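Local coordinates for protein 3-ketosteroid-delta4-5alpha-dehydrogenase (PDB 4AT2) that probably catalyses the FAD-dependent introduction of a double bond between C4 and C5 of 3-ketosteroids during bacterial steroid breakdown, at residues S74-A79 with A219-R224; F86-G91 with G168-A173; P154-P159 with T338-I343. One frame throughout, in Å; residues are numbered along the deposited sequence.

Interaction 1 (S74-A79 with A219-R224); sequences SGWGGA and AEYDMR. With FAD (flavin-adenine dinucleotide), chain D.
Tyr-221 lies against the backbone of Ser-74 and Gly-75, and this packing makes up most of the contact. Ser-74 O sits over one face of the phenol ring, 3.5 Å above its plane and displaced toward the rim. Further along, CE1 of Tyr-221 comes 3.4 Å from CA of Gly-75. The first torsion of Tyr-221 sets CG opposite the carbonyl carbon (chi1 -67°), which carries the ring across to the loop. The second kind of contact is edge-on. Tyr-221 OH meets CD1 of Trp-76 in the indole plane at 3.6 Å, and the two side chains run side by side. The loop follows strand 67-70, and 218-220 is the neighbouring edge strand of the same parallel sheet, consistent with a Rossmann-type FAD-binding fold. Replacing Tyr-221 by an alanine removes the ring that lies on Ser-74 and Gly-75, and would probably leave the indole edge without this neighbour at CD1. Both segments also reach FAD. Ala-79 N donates to FAD O2A of the diphosphate at 2.9 Å, nearly straight at 164°. At the adenine end, Met-223 O lies 3.0 Å from C2A of FAD.

Interaction 2 (F86-G91 with G168-A173); sequences FIYLGG and GGENAA. With FAD (flavin-adenine dinucleotide), chain D.
The backbones that carry Tyr-88 and Glu-170 stay well apart, and the nearest CA atoms, those of Tyr-88 and Gly-168, are 8.9 Å from each other. Residues 87-88 form an edge strand of a small antiparallel sheet with strands 185-186 and 164-165. Segment 168-173 is a loop that follows strand 164-165. It makes a type I beta turn from Gly-169 to Ala-172, in which Ala-172 N donates to Gly-169 O. The side chains of Tyr-88 and Glu-170 reach toward each other from opposite directions and span the distance. Tyr-88 OH donates to Glu-170 OE2 at 2.6 Å, using the anti lone pair of that oxygen. The carboxylate lies at the edge of the phenol ring, nearly coplanar with it, the planes being 13° apart. The Glu-170 chain bends at chi2 (85°), which turns its other oxygen back to its own loop. There Glu-170 OE1 accepts from Gly-168 N at 3.0 Å. It is met on its syn side, 29° out of the carboxylate plane, so the two bonds hold the carboxylate from two sides. Arg-184 NH1 also bonds Tyr-88 OH, and its charge would probably favour an ionised Glu-170. Just before the strand, the backbone of Phe-86 grips the flavin twice. Phe-86 N donates to FAD O4 at 2.9 Å, and FAD N3 donates back to Phe-86 O at 3.0 Å.

Interaction 3 (P154-P159 with T338-I343); sequences PGWEPP and TYSGRI. With ASD (4-androstene-3-17-dione), chain B.
Trp-156 is clamped between Ser-340, at the start of helix 340-350, and the bound 4-androstene-3,17-dione. Ser-340 CB approaches one face of the indole in a CH-pi contact, 3.6 Å from the centroid of the six-membered ring of Trp-156. On the opposite face the steroid methyl C18 stands over the centre of the ring system, 3.4 Å above the plane. The far rim of the indole reaches the second methyl, with CZ3 of Trp-156 3.4 Å from C19 of the steroid. Trp-156 holds CG opposite its carbonyl carbon (chi1 -79°), which turns a face of the indole to the steroid. Tyr-339, at the N-cap position of the helix, meets the indole obliquely, its CE1 4.0 Å from CZ3 of Trp-156. Gly-341 N lies over the centre of the Tyr-339 ring. Tyr-339 OH is bonded to Ser-488 OG and lies 3.7 Å from C19 of the steroid. A water joins the backbones, accepting from Ser-340 N and donating to Gly-155 O. No direct hydrogen bond links the two segments, so the Trp-156 wall of the steroid pocket meets the helix by apolar and CH-pi packing, which suits a hydrophobic substrate.

In the fold
From the N terminus, the chain enters interaction 1 at 74-79, then interaction 2 at 86-91 and interaction 3 at 154-159. Interaction 2 closes first, at 168-173, wholly within the loop that interaction 1 closes at 219-224. Interaction 3 closes last, at 338-343, and crosses both. Interaction 1 ties the loop after strand 67-70 to the junction of strands 218-220 and 223-230, of the parallel and the mixed sheet, beside the adenine and diphosphate of FAD. Interaction 2 sits about 31 Å away between centres, at the flavin end. Interactions 2 and 3 have centres about 11 Å apart and touch: Phe-86 packs on Trp-156, and Gly-169 on Tyr-339. Flavin and steroid sites are thus built from neighbouring segments.

Interaction 1 (S74-A79 with A219-R224)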
loop_
_atom_site.group_PDB
_atom_site.type_symbol
_atom_site.label_atom_id
_atom_site.label_comp_id
_atom_site.label_asym_id
_atom_site.label_seq_id
_atom_site.Cartn_x
_atom_site.Cartn_y
_atom_site.Cartn_z
ATOM N N SER A 74 26.143 17.528 11.494
ATOM C CA SER A 74 27.167 18.572 11.562
ATOM C C SER A 74 27.482 19.211 10.205
ATOM O O SER A 74 28.265 20.157 10.131
ATOM C CB SER A 74 28.447 18.016 12.189
ATOM O OG SER A 74 28.948 16.964 11.390
ATOM N N GLY A 75 26.868 18.707 9.137
ATOM C CA GLY A 75 27.132 19.233 7.804
ATOM C C GLY A 75 26.022 18.998 6.800
ATOM O O GLY A 75 25.063 18.265 7.069
ATOM N N TRP A 76 26.154 19.631 5.636
ATOM C CA TRP A 76 25.140 19.501 4.586
ATOM C C TRP A 76 25.295 18.250 3.773
ATOM O O TRP A 76 26.334 17.591 3.816
ATOM C CB TRP A 76 25.115 20.732 3.681
ATOM C CG TRP A 76 26.446 21.108 3.064
ATOM C CD1 TRP A 76 27.320 22.105 3.490
ATOM C CD2 TRP A 76 27.086 20.526 1.872
ATOM N NE1 TRP A 76 28.420 22.176 2.675
ATOM C CE2 TRP A 76 28.343 21.262 1.681
ATOM C CE3 TRP A 76 26.755 19.516 0.972
ATOM C CZ2 TRP A 76 29.218 20.973 0.640
ATOM C CZ3 TRP A 76 27.646 19.235 -0.077
ATOM C CH2 TRP A 76 28.853 19.947 -0.233
ATOM N N GLY A 77 24.244 17.896 3.037
ATOM C CA GLY A 77 24.328 16.807 2.071
ATOM C C GLY A 77 23.246 15.754 2.199
ATOM O O GLY A 77 22.658 15.345 1.190
ATOM N N GLY A 78 22.999 15.306 3.433
ATOM C CA GLY A 78 22.006 14.254 3.715
ATOM C C GLY A 78 22.230 13.007 2.880
ATOM O O GLY A 78 23.369 12.665 2.549
ATOM N N ALA A 79 21.139 12.326 2.538
ATOM C CA ALA A 79 21.178 11.183 1.623
ATOM C C ALA A 79 21.593 11.618 0.224
ATOM O O ALA A 79 22.172 10.838 -0.532
ATOM C CB ALA A 79 19.814 10.502 1.568
ATOM N N ALA A 219 23.198 28.941 7.727
ATOM C CA ALA A 219 22.988 27.561 8.183
ATOM C C ALA A 219 23.356 27.382 9.657
ATOM O O ALA A 219 24.367 27.918 10.123
ATOM C CB ALA A 219 23.763 26.575 7.312
ATOM N N GLU A 220 22.524 26.638 10.380
ATOM C CA GLU A 220 22.819 26.231 11.752
ATOM C C GLU A 220 22.790 24.712 11.831
ATOM O O GLU A 220 21.869 24.079 11.306
ATOM C CB GLU A 220 21.813 26.835 12.744
ATOM C CG GLU A 220 22.036 28.308 13.075
ATOM C CD GLU A 220 23.319 28.561 13.860
ATOM O OE1 GLU A 220 23.745 27.692 14.645
ATOM O OE2 GLU A 220 23.903 29.650 13.691
ATOM N N TYR A 221 23.801 24.139 12.480
ATOM C CA TYR A 221 23.979 22.683 12.538
ATOM C C TYR A 221 23.644 22.130 13.922
ATOM O O TYR A 221 23.374 22.896 14.847
ATOM C CB TYR A 221 25.402 22.312 12.082
ATOM C CG TYR A 221 25.609 22.619 10.616
ATOM C CD1 TYR A 221 25.097 21.769 9.633
ATOM C CD2 TYR A 221 26.269 23.780 10.209
ATOM C CE1 TYR A 221 25.254 22.053 8.288
ATOM C CE2 TYR A 221 26.435 24.067 8.862
ATOM C CZ TYR A 221 25.916 23.206 7.908
ATOM O OH TYR A 221 26.072 23.470 6.561
ATOM N N ASP A 222 23.636 20.804 14.049
ATOM C CA ASP A 222 23.135 20.120 15.243
ATOM C C ASP A 222 21.716 20.557 15.614
ATOM O O ASP A 222 21.334 20.523 16.785
ATOM C CB ASP A 222 24.077 20.308 16.444
ATOM C CG ASP A 222 23.874 19.244 17.511
ATOM O OD1 ASP A 222 23.698 18.065 17.145
ATOM O OD2 ASP A 222 23.887 19.580 18.717
ATOM N N MET A 223 20.940 20.971 14.609
ATOM C CA MET A 223 19.576 21.433 14.807
ATOM C C MET A 223 18.614 20.303 14.559
ATOM O O MET A 223 18.281 20.026 13.405
ATOM C CB MET A 223 19.244 22.534 13.803
ATOM C CG MET A 223 19.630 23.921 14.243
ATOM S SD MET A 223 18.436 24.612 15.407
ATOM C CE MET A 223 19.107 26.267 15.481
ATOM N N ARG A 224 18.175 19.640 15.624
ATOM C CA ARG A 224 17.164 18.614 15.474
ATOM C C ARG A 224 15.777 19.225 15.646
ATOM O O ARG A 224 15.314 19.424 16.758
ATOM C CB ARG A 224 17.377 17.470 16.463
ATOM C CG ARG A 224 16.459 16.280 16.173
ATOM C CD ARG A 224 16.657 15.148 17.161
ATOM N NE ARG A 224 16.225 15.524 18.506
ATOM C CZ ARG A 224 16.393 14.768 19.588
ATOM N NH1 ARG A 224 16.986 13.580 19.492
ATOM N NH2 ARG A 224 15.966 15.199 20.767
HETATM P PA FAD D . 18.178 14.393 2.310
HETATM O O1A FAD D . 19.007 14.678 1.119
HETATM O O2A FAD D . 18.493 13.212 3.128
HETATM O O5B FAD D . 18.204 15.690 3.249
HETATM C C5B FAD D . 17.443 15.738 4.460
HETATM C C4B FAD D . 18.267 16.481 5.525
HETATM O O4B FAD D . 17.377 16.635 6.652
HETATM C C3B FAD D . 19.435 15.605 5.996
HETATM O O3B FAD D . 20.664 16.371 5.921
HETATM C C2B FAD D . 19.064 15.238 7.437
HETATM O O2B FAD D . 20.254 15.136 8.263
HETATM C C1B FAD D . 18.191 16.422 7.848
HETATM N N9A FAD D . 17.255 16.126 8.956
HETATM C C8A FAD D . 16.628 14.979 9.243
HETATM N N7A FAD D . 15.875 15.176 10.323
HETATM C C5A FAD D . 16.019 16.459 10.711
HETATM C C6A FAD D . 15.507 17.202 11.723
HETATM N N6A FAD D . 14.653 16.636 12.574
HETATM N N1A FAD D . 15.835 18.495 11.889
HETATM C C2A FAD D . 16.710 19.110 11.006
HETATM N N3A FAD D . 17.234 18.339 9.972
HETATM C C4A FAD D . 16.875 17.033 9.855
HETATM N N1 FAD D . 17.517 9.134 -5.700
HETATM C C2 FAD D . 17.611 9.692 -6.962
HETATM O O2 FAD D . 16.683 10.366 -7.387
HETATM N N3 FAD D . 18.760 9.489 -7.740
HETATM C C4 FAD D . 19.800 8.689 -7.264
HETATM O O4 FAD D . 20.789 8.520 -7.983
HETATM C C4X FAD D . 19.701 8.119 -5.989
HETATM N N5 FAD D . 20.681 7.319 -5.504
HETATM C C5X FAD D . 20.459 6.602 -4.385
HETATM C C6 FAD D . 21.346 5.587 -4.011
HETATM C C7 FAD D . 21.135 4.848 -2.844
HETATM C C7M FAD D . 22.062 3.839 -2.517
HETATM C C8 FAD D . 20.008 5.117 -2.039
HETATM C C8M FAD D . 19.737 4.416 -0.846
HETATM C C9 FAD D . 19.131 6.139 -2.410
HETATM C C9A FAD D . 19.338 6.867 -3.591
HETATM N N10 FAD D . 18.472 7.836 -3.975
HETATM C C10 FAD D . 18.563 8.343 -5.213
HETATM C "C1'" FAD D . 17.465 8.424 -3.054
HETATM C "C2'" FAD D . 17.898 9.841 -2.648
HETATM O "O2'" FAD D . 19.235 9.729 -2.158
HETATM C "C3'" FAD D . 16.986 10.405 -1.547
HETATM O "O3'" FAD D . 15.622 9.974 -1.702
HETATM C "C4'" FAD D . 17.050 11.941 -1.560
HETATM O "O4'" FAD D . 18.422 12.333 -1.404
HETATM C "C5'" FAD D . 16.221 12.527 -0.414
HETATM O "O5'" FAD D . 16.247 13.963 -0.523
HETATM P P FAD D . 15.746 14.874 0.710
HETATM O O1P FAD D . 14.353 14.562 1.045
HETATM O O2P FAD D . 16.151 16.288 0.410
HETATM O O3P FAD D . 16.588 14.238 1.953
#

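Interaction 2 (F86-G91 with G168-A173)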
loop_
_atom_site.group_PDB
_atom_site.type_symbol
_atom_site.label_atom_id
_atom_site.label_comp_id
_atom_site.label_asym_id
_atom_site.label_seq_id
_atom_site.Cartn_x
_atom_site.Cartn_y
_atom_site.Cartn_z
ATOM N N PHE A 86 21.526 10.350 -10.171
ATOM C CA PHE A 86 20.490 10.435 -11.209
ATOM C C PHE A 86 19.509 11.542 -10.858
ATOM O O PHE A 86 19.086 11.674 -9.704
ATOM C CB PHE A 86 19.680 9.143 -11.306
ATOM C CG PHE A 86 20.368 8.032 -12.028
ATOM C CD1 PHE A 86 20.298 7.932 -13.411
ATOM C CD2 PHE A 86 21.026 7.040 -11.314
ATOM C CE1 PHE A 86 20.912 6.876 -14.079
ATOM C CE2 PHE A 86 21.641 5.981 -11.974
ATOM C CZ PHE A 86 21.584 5.905 -13.359
ATOM N N ILE A 87 19.129 12.314 -11.870
ATOM C CA ILE A 87 18.084 13.322 -11.749
ATOM C C ILE A 87 17.161 13.070 -12.941
ATOM O O ILE A 87 17.614 13.110 -14.087
ATOM C CB ILE A 87 18.657 14.759 -11.813
ATOM C CG1 ILE A 87 19.898 14.909 -10.918
ATOM C CG2 ILE A 87 17.575 15.767 -11.419
ATOM C CD1 ILE A 87 20.608 16.246 -11.069
ATOM N N TYR A 88 15.896 12.750 -12.660
ATOM C CA TYR A 88 14.949 12.334 -13.686
ATOM C C TYR A 88 14.397 13.540 -14.447
ATOM O O TYR A 88 13.498 14.222 -13.978
ATOM C CB TYR A 88 13.811 11.483 -13.078
ATOM C CG TYR A 88 13.097 10.687 -14.141
ATOM C CD1 TYR A 88 13.558 9.420 -14.502
ATOM C CD2 TYR A 88 12.000 11.228 -14.826
ATOM C CE1 TYR A 88 12.934 8.699 -15.505
ATOM C CE2 TYR A 88 11.362 10.508 -15.833
ATOM C CZ TYR A 88 11.844 9.255 -16.173
ATOM O OH TYR A 88 11.248 8.546 -17.181
ATOM N N LEU A 89 14.951 13.801 -15.628
ATOM C CA LEU A 89 14.608 15.000 -16.393
ATOM C C LEU A 89 14.396 14.647 -17.851
ATOM O O LEU A 89 14.956 13.670 -18.335
ATOM C CB LEU A 89 15.725 16.038 -16.270
ATOM C CG LEU A 89 16.101 16.466 -14.846
ATOM C CD1 LEU A 89 17.356 17.306 -14.896
ATOM C CD2 LEU A 89 14.961 17.237 -14.178
ATOM N N GLY A 90 13.594 15.438 -18.558
ATOM C CA GLY A 90 13.324 15.127 -19.955
ATOM C C GLY A 90 12.499 16.193 -20.623
ATOM O O GLY A 90 12.473 17.350 -20.173
ATOM N N GLY A 91 11.843 15.790 -21.709
ATOM C CA GLY A 91 11.036 16.692 -22.521
ATOM C C GLY A 91 11.828 17.447 -23.569
ATOM O O GLY A 91 11.318 18.396 -24.177
ATOM N N GLY A 168 14.537 4.134 -15.923
ATOM C CA GLY A 168 13.173 3.815 -15.491
ATOM C C GLY A 168 12.465 2.686 -16.221
ATOM O O GLY A 168 11.286 2.431 -15.958
ATOM N N GLY A 169 13.164 2.012 -17.130
ATOM C CA GLY A 169 12.537 0.955 -17.935
ATOM C C GLY A 169 11.818 1.500 -19.161
ATOM O O GLY A 169 10.958 0.828 -19.736
ATOM N N GLU A 170 12.181 2.714 -19.577
ATOM C CA GLU A 170 11.537 3.374 -20.726
ATOM C C GLU A 170 11.753 2.584 -22.013
ATOM O O GLU A 170 10.913 2.617 -22.911
ATOM C CB GLU A 170 12.088 4.789 -20.945
ATOM C CG GLU A 170 11.842 5.772 -19.806
ATOM C CD GLU A 170 12.899 5.703 -18.703
ATOM O OE1 GLU A 170 13.776 4.812 -18.711
ATOM O OE2 GLU A 170 12.840 6.562 -17.805
ATOM N N ASN A 171 12.890 1.896 -22.093
ATOM C CA ASN A 171 13.260 1.142 -23.282
ATOM C C ASN A 171 13.075 -0.359 -23.084
ATOM O O ASN A 171 13.837 -1.170 -23.625
ATOM C CB ASN A 171 14.706 1.460 -23.664
ATOM C CG ASN A 171 15.043 1.028 -25.075
ATOM O OD1 ASN A 171 14.210 1.121 -25.978
ATOM N ND2 ASN A 171 16.279 0.585 -25.281
ATOM N N ALA A 172 12.063 -0.724 -22.297
ATOM C CA ALA A 172 11.703 -2.131 -22.093
ATOM C C ALA A 172 10.196 -2.260 -21.936
ATOM O O ALA A 172 9.504 -1.267 -21.708
ATOM C CB ALA A 172 12.431 -2.721 -20.881
ATOM N N ALA A 173 9.698 -3.482 -22.102
ATOM C CA ALA A 173 8.276 -3.764 -21.919
ATOM C C ALA A 173 7.895 -3.542 -20.457
ATOM O O ALA A 173 8.716 -3.771 -19.569
ATOM C CB ALA A 173 7.989 -5.198 -22.325
HETATM P PA FAD D . 18.178 14.393 2.310
HETATM O O1A FAD D . 19.007 14.678 1.119
HETATM O O2A FAD D . 18.493 13.212 3.128
HETATM O O5B FAD D . 18.204 15.690 3.249
HETATM C C5B FAD D . 17.443 15.738 4.460
HETATM C C4B FAD D . 18.267 16.481 5.525
HETATM O O4B FAD D . 17.377 16.635 6.652
HETATM C C3B FAD D . 19.435 15.605 5.996
HETATM O O3B FAD D . 20.664 16.371 5.921
HETATM C C2B FAD D . 19.064 15.238 7.437
HETATM O O2B FAD D . 20.254 15.136 8.263
HETATM C C1B FAD D . 18.191 16.422 7.848
HETATM N N9A FAD D . 17.255 16.126 8.956
HETATM C C8A FAD D . 16.628 14.979 9.243
HETATM N N7A FAD D . 15.875 15.176 10.323
HETATM C C5A FAD D . 16.019 16.459 10.711
HETATM C C6A FAD D . 15.507 17.202 11.723
HETATM N N6A FAD D . 14.653 16.636 12.574
HETATM N N1A FAD D . 15.835 18.495 11.889
HETATM C C2A FAD D . 16.710 19.110 11.006
HETATM N N3A FAD D . 17.234 18.339 9.972
HETATM C C4A FAD D . 16.875 17.033 9.855
HETATM N N1 FAD D . 17.517 9.134 -5.700
HETATM C C2 FAD D . 17.611 9.692 -6.962
HETATM O O2 FAD D . 16.683 10.366 -7.387
HETATM N N3 FAD D . 18.760 9.489 -7.740
HETATM C C4 FAD D . 19.800 8.689 -7.264
HETATM O O4 FAD D . 20.789 8.520 -7.983
HETATM C C4X FAD D . 19.701 8.119 -5.989
HETATM N N5 FAD D . 20.681 7.319 -5.504
HETATM C C5X FAD D . 20.459 6.602 -4.385
HETATM C C6 FAD D . 21.346 5.587 -4.011
HETATM C C7 FAD D . 21.135 4.848 -2.844
HETATM C C7M FAD D . 22.062 3.839 -2.517
HETATM C C8 FAD D . 20.008 5.117 -2.039
HETATM C C8M FAD D . 19.737 4.416 -0.846
HETATM C C9 FAD D . 19.131 6.139 -2.410
HETATM C C9A FAD D . 19.338 6.867 -3.591
HETATM N N10 FAD D . 18.472 7.836 -3.975
HETATM C C10 FAD D . 18.563 8.343 -5.213
HETATM C "C1'" FAD D . 17.465 8.424 -3.054
HETATM C "C2'" FAD D . 17.898 9.841 -2.648
HETATM O "O2'" FAD D . 19.235 9.729 -2.158
HETATM C "C3'" FAD D . 16.986 10.405 -1.547
HETATM O "O3'" FAD D . 15.622 9.974 -1.702
HETATM C "C4'" FAD D . 17.050 11.941 -1.560
HETATM O "O4'" FAD D . 18.422 12.333 -1.404
HETATM C "C5'" FAD D . 16.221 12.527 -0.414
HETATM O "O5'" FAD D . 16.247 13.963 -0.523
HETATM P P FAD D . 15.746 14.874 0.710
HETATM O O1P FAD D . 14.353 14.562 1.045
HETATM O O2P FAD D . 16.151 16.288 0.410
HETATM O O3P FAD D . 16.588 14.238 1.953
#

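Interaction 3 (P154-P159 with T338-I343)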
loop_
_atom_site.group_PDB
_atom_site.type_symbol
_atom_site.label_atom_id
_atom_site.label_comp_id
_atom_site.label_asym_id
_atom_site.label_seq_id
_atom_site.Cartn_x
_atom_site.Cartn_y
_atom_site.Cartn_z
ATOM N N PRO A 154 23.131 -2.148 -19.847
ATOM C CA PRO A 154 22.436 -2.393 -18.586
ATOM C C PRO A 154 23.342 -2.124 -17.393
ATOM O O PRO A 154 24.534 -2.485 -17.418
ATOM C CB PRO A 154 22.090 -3.886 -18.667
ATOM C CG PRO A 154 22.016 -4.159 -20.142
ATOM C CD PRO A 154 23.158 -3.353 -20.694
ATOM N N GLY A 155 22.786 -1.488 -16.365
ATOM C CA GLY A 155 23.538 -1.198 -15.149
ATOM C C GLY A 155 22.735 -0.327 -14.202
ATOM O O GLY A 155 21.664 0.162 -14.557
ATOM N N TRP A 156 23.271 -0.133 -13.004
ATOM C CA TRP A 156 22.630 0.676 -11.979
ATOM C C TRP A 156 23.017 2.127 -12.079
ATOM O O TRP A 156 22.262 3.006 -11.660
ATOM C CB TRP A 156 23.006 0.140 -10.604
ATOM C CG TRP A 156 22.249 -1.087 -10.169
ATOM C CD1 TRP A 156 22.753 -2.374 -9.951
ATOM C CD2 TRP A 156 20.823 -1.179 -9.826
ATOM N NE1 TRP A 156 21.758 -3.219 -9.522
ATOM C CE2 TRP A 156 20.582 -2.567 -9.423
ATOM C CE3 TRP A 156 19.758 -0.274 -9.803
ATOM C CZ2 TRP A 156 19.323 -3.012 -9.011
ATOM C CZ3 TRP A 156 18.494 -0.736 -9.398
ATOM C CH2 TRP A 156 18.287 -2.073 -9.003
ATOM N N GLU A 157 24.201 2.389 -12.625
ATOM C CA GLU A 157 24.650 3.755 -12.911
ATOM C C GLU A 157 25.731 3.756 -13.999
ATOM O O GLU A 157 26.264 2.700 -14.346
ATOM C CB GLU A 157 25.144 4.465 -11.640
ATOM C CG GLU A 157 26.047 3.658 -10.735
ATOM C CD GLU A 157 26.307 4.358 -9.405
ATOM O OE1 GLU A 157 26.956 5.428 -9.411
ATOM O OE2 GLU A 157 25.867 3.844 -8.352
ATOM N N PRO A 158 26.037 4.935 -14.569
ATOM C CA PRO A 158 27.093 4.956 -15.580
ATOM C C PRO A 158 28.423 4.570 -14.916
ATOM O O PRO A 158 28.730 5.104 -13.847
ATOM C CB PRO A 158 27.111 6.424 -16.034
ATOM C CG PRO A 158 25.791 6.987 -15.619
ATOM C CD PRO A 158 25.464 6.275 -14.342
ATOM N N PRO A 159 29.167 3.615 -15.501
ATOM C CA PRO A 159 30.483 3.234 -14.959
ATOM C C PRO A 159 31.494 4.370 -15.033
ATOM O O PRO A 159 32.427 4.420 -14.225
ATOM C CB PRO A 159 30.930 2.085 -15.869
ATOM C CG PRO A 159 30.067 2.170 -17.078
ATOM C CD PRO A 159 28.752 2.704 -16.582
ATOM N N THR A 338 14.403 -4.881 -18.320
ATOM C CA THR A 338 13.826 -3.688 -17.712
ATOM C C THR A 338 14.747 -3.139 -16.625
ATOM O O THR A 338 15.769 -3.746 -16.292
ATOM C CB THR A 338 12.374 -3.887 -17.200
ATOM O OG1 THR A 338 11.827 -2.600 -16.856
ATOM C CG2 THR A 338 12.332 -4.783 -15.968
ATOM N N TYR A 339 14.392 -1.963 -16.115
ATOM C CA TYR A 339 15.089 -1.337 -15.000
ATOM C C TYR A 339 15.188 -2.307 -13.819
ATOM O O TYR A 339 14.198 -2.926 -13.425
ATOM C CB TYR A 339 14.300 -0.079 -14.614
ATOM C CG TYR A 339 14.698 0.623 -13.331
ATOM C CD1 TYR A 339 16.022 0.946 -13.067
ATOM C CD2 TYR A 339 13.722 1.001 -12.403
ATOM C CE1 TYR A 339 16.377 1.605 -11.894
ATOM C CE2 TYR A 339 14.061 1.671 -11.237
ATOM C CZ TYR A 339 15.394 1.964 -10.995
ATOM O OH TYR A 339 15.741 2.630 -9.837
ATOM N N SER A 340 16.379 -2.440 -13.252
ATOM C CA SER A 340 16.545 -3.415 -12.173
ATOM C C SER A 340 15.749 -3.060 -10.902
ATOM O O SER A 340 15.431 -3.940 -10.111
ATOM C CB SER A 340 18.024 -3.726 -11.926
ATOM O OG SER A 340 18.519 -4.560 -12.978
ATOM N N GLY A 341 15.389 -1.778 -10.747
ATOM C CA GLY A 341 14.455 -1.357 -9.696
ATOM C C GLY A 341 13.058 -1.923 -9.897
ATOM O O GLY A 341 12.380 -2.271 -8.937
ATOM N N ARG A 342 12.625 -1.998 -11.159
ATOM C CA ARG A 342 11.342 -2.598 -11.487
ATOM C C ARG A 342 11.420 -4.097 -11.234
ATOM O O ARG A 342 10.495 -4.682 -10.679
ATOM C CB ARG A 342 10.962 -2.300 -12.944
ATOM C CG ARG A 342 9.621 -2.886 -13.350
ATOM C CD ARG A 342 9.087 -2.263 -14.641
ATOM N NE ARG A 342 7.893 -2.990 -15.043
ATOM C CZ ARG A 342 6.669 -2.739 -14.589
ATOM N NH1 ARG A 342 6.452 -1.742 -13.735
ATOM N NH2 ARG A 342 5.657 -3.492 -15.003
ATOM N N ILE A 343 12.543 -4.714 -11.603
ATOM C CA ILE A 343 12.768 -6.126 -11.251
ATOM C C ILE A 343 12.642 -6.332 -9.733
ATOM O O ILE A 343 11.996 -7.288 -9.276
ATOM C CB ILE A 343 14.134 -6.634 -11.776
ATOM C CG1 ILE A 343 14.106 -6.673 -13.319
ATOM C CG2 ILE A 343 14.439 -8.018 -11.202
ATOM C CD1 ILE A 343 15.433 -7.006 -13.977
HETATM C C1 ASD B . 18.591 3.770 -5.589
HETATM C C10 ASD B . 19.434 3.069 -6.669
HETATM C C11 ASD B . 20.056 1.161 -5.037
HETATM C C12 ASD B . 21.133 0.257 -4.390
HETATM C C13 ASD B . 22.134 -0.220 -5.438
HETATM C C14 ASD B . 22.723 1.000 -6.144
HETATM C C15 ASD B . 24.001 0.498 -6.834
HETATM C C16 ASD B . 24.612 -0.464 -5.802
HETATM C C17 ASD B . 23.412 -0.825 -4.940
HETATM C C18 ASD B . 21.520 -1.286 -6.353
HETATM C C19 ASD B . 18.543 2.144 -7.502
HETATM C C2 ASD B . 17.514 4.728 -6.144
HETATM C C3 ASD B . 18.041 5.585 -7.275
HETATM C C4 ASD B . 19.375 5.283 -7.852
HETATM C C5 ASD B . 20.004 4.106 -7.624
HETATM C C6 ASD B . 21.282 3.826 -8.405
HETATM C C7 ASD B . 22.314 3.059 -7.580
HETATM C C8 ASD B . 21.692 1.818 -6.939
HETATM C C9 ASD B . 20.573 2.280 -5.972
HETATM O O1 ASD B . 17.386 6.539 -7.693
HETATM O O2 ASD B . 23.469 -1.551 -3.955
HETATM O O HOH W 1 18.861 -1.320 -13.940
#